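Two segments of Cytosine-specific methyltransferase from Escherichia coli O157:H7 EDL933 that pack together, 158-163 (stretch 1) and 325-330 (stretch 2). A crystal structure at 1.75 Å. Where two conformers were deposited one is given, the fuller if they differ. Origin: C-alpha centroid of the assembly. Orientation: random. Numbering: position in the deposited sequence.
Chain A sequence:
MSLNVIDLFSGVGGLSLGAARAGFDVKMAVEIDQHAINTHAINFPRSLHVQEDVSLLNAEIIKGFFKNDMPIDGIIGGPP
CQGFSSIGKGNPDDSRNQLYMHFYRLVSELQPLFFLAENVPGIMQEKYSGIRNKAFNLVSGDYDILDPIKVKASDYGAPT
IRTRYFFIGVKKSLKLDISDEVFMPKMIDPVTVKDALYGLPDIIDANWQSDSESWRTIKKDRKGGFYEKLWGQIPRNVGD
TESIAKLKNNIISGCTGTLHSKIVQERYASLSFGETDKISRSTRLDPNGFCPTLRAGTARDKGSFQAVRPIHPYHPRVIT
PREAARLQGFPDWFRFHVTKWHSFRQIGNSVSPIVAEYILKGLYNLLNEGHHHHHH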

# COMPACT_ATOMS: atom_id res chain seq x y z
N ALA A 158 -7.99 -8.38 -3.17
CA ALA A 158 -7.08 -8.45 -2.04
C ALA A 158 -7.69 -9.19 -0.87
O ALA A 158 -8.84 -9.14 -0.70
CB ALA A 158 -6.70 -7.11 -1.62
N PRO A 159 -6.90 -9.87 -0.05
CA PRO A 159 -7.47 -10.71 0.99
C PRO A 159 -7.84 -9.98 2.24
O PRO A 159 -7.77 -10.55 3.25
CB PRO A 159 -6.34 -11.67 1.31
CG PRO A 159 -5.46 -11.63 0.21
CD PRO A 159 -5.54 -10.27 -0.36
N THR A 160 -8.19 -8.72 2.16
CA THR A 160 -8.48 -7.95 3.35
C THR A 160 -9.66 -7.05 3.09
O THR A 160 -9.85 -6.64 2.00
CB THR A 160 -7.27 -7.10 3.74
OG1 THR A 160 -7.57 -6.28 4.84
CG2 THR A 160 -6.87 -6.24 2.63
N ILE A 161 -10.43 -6.78 4.12
CA ILE A 161 -11.66 -6.00 3.94
C ILE A 161 -11.47 -4.52 4.27
O ILE A 161 -12.46 -3.81 4.42
CB ILE A 161 -12.90 -6.58 4.74
CG1 ILE A 161 -12.60 -6.69 6.24
CG2 ILE A 161 -13.32 -7.91 4.19
CD1 ILE A 161 -13.80 -6.57 7.14
N ARG A 162 -10.23 -4.04 4.37
CA ARG A 162 -9.99 -2.66 4.76
C ARG A 162 -10.61 -1.68 3.75
O ARG A 162 -10.61 -1.95 2.55
CB ARG A 162 -8.49 -2.38 4.99
CG ARG A 162 -7.57 -2.45 3.77
CD ARG A 162 -6.31 -1.59 4.01
NE ARG A 162 -5.33 -2.25 4.88
CZ ARG A 162 -4.45 -1.62 5.66
NH1 ARG A 162 -3.61 -2.32 6.41
NH2 ARG A 162 -4.41 -0.28 5.71
N THR A 163 -11.13 -0.56 4.24
CA THR A 163 -11.71 0.43 3.34
C THR A 163 -10.77 1.63 3.21
O THR A 163 -10.00 1.93 4.11
CB THR A 163 -13.12 0.88 3.76
OG1 THR A 163 -13.06 1.45 5.07
CG2 THR A 163 -14.10 -0.29 3.79
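Stretch 2 325-330: ARLQGF

What shape does stretch 2 take as it lies on stretch 1? It enters as the last turn of a helix that begins earlier in the chain, then leaves helical geometry at G329, where phi is 94°. The turn closes as a Schellman motif: F330 N bonds back to A325 O at 2.9 Å and G329 N to R326 O at 3.1 Å. Stretch 1 is mostly extended and irregular, and the backbones come nearest at P159 and L327, whose CA atoms lie 5.0 Å apart.

Which contacts are apolar or simply close packing? The proline ring of P159 rests against the end of the helix, with its CD 3.4 Å from L327 O and its CG 3.7 Å from R326 O. L327 leaves the backbone sideways, yet its CD2 reaches to 3.9 Å from P159 CB. T160, a t rotamer, extends the packing by setting its methyl CG2 3.5 Å from L327 O.

What polar link joins the two stretches? Q328 starts out pointing away from stretch 1, but its chain bends at chi2 (68°, p) and brings the amide back. R162 NE then donates a weak hydrogen bond to Q328 OE1, 3.0 Å long but with an angle at the hydrogen of only 121°. Q328 NE2 lies over one face of the guanidinium, 3.1 Å from R162 NE; both atoms are donors, so this approach is not a hydrogen bond.

Why does glycine suit position 329? Its positive phi would jam a CB against the carbonyl oxygen of Q328, and this alone calls for glycine. An ideal CB placed on G329 would also stand 3.9 Å from A158 CB, close but no clash, so the backbone turn rather than the neighbouring stretch sets the demand.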

# COMPACT_ATOMS: atom_id res chain seq x y z
N ALA A 325 1.84 -9.42 4.82
CA ALA A 325 2.13 -8.84 3.48
C ALA A 325 1.23 -9.48 2.45
O ALA A 325 0.66 -8.79 1.60
CB ALA A 325 3.58 -9.07 3.09
N ARG A 326 1.10 -10.82 2.52
CA ARG A 326 0.23 -11.47 1.56
C ARG A 326 -1.21 -11.03 1.74
O ARG A 326 -1.93 -10.76 0.76
CB ARG A 326 0.32 -12.99 1.72
CG ARG A 326 1.63 -13.57 1.27
CD ARG A 326 1.37 -14.97 0.80
NE ARG A 326 2.53 -15.66 0.17
CZ ARG A 326 2.54 -16.96 -0.07
NH1 ARG A 326 3.60 -17.55 -0.61
NH2 ARG A 326 1.46 -17.67 0.25
N LEU A 327 -1.66 -10.95 2.97
CA LEU A 327 -3.03 -10.58 3.20
C LEU A 327 -3.32 -9.13 2.77
O LEU A 327 -4.45 -8.79 2.46
CB LEU A 327 -3.35 -10.78 4.68
CG LEU A 327 -3.27 -12.27 5.08
CD1 LEU A 327 -3.33 -12.35 6.62
CD2 LEU A 327 -4.50 -13.04 4.48
N GLN A 328 -2.29 -8.29 2.73
CA GLN A 328 -2.47 -6.89 2.33
C GLN A 328 -2.38 -6.72 0.82
O GLN A 328 -2.76 -5.67 0.31
CB GLN A 328 -1.43 -6.03 3.09
CG GLN A 328 -1.45 -4.55 2.88
CD GLN A 328 -2.68 -3.89 3.45
OE1 GLN A 328 -3.41 -4.45 4.26
NE2 GLN A 328 -2.92 -2.66 3.00
N GLY A 329 -1.99 -7.76 0.10
CA GLY A 329 -1.86 -7.70 -1.34
C GLY A 329 -0.48 -7.38 -1.87
O GLY A 329 -0.34 -7.02 -3.03
N PHE A 330 0.56 -7.53 -1.05
CA PHE A 330 1.92 -7.34 -1.53
C PHE A 330 2.44 -8.64 -2.15
O PHE A 330 2.12 -9.74 -1.70
CB PHE A 330 2.86 -6.92 -0.38
CG PHE A 330 2.83 -5.44 -0.06
CD1 PHE A 330 3.69 -4.55 -0.72
CD2 PHE A 330 2.00 -4.98 0.95
CE1 PHE A 330 3.66 -3.19 -0.39
CE2 PHE A 330 1.96 -3.64 1.28
CZ PHE A 330 2.81 -2.76 0.61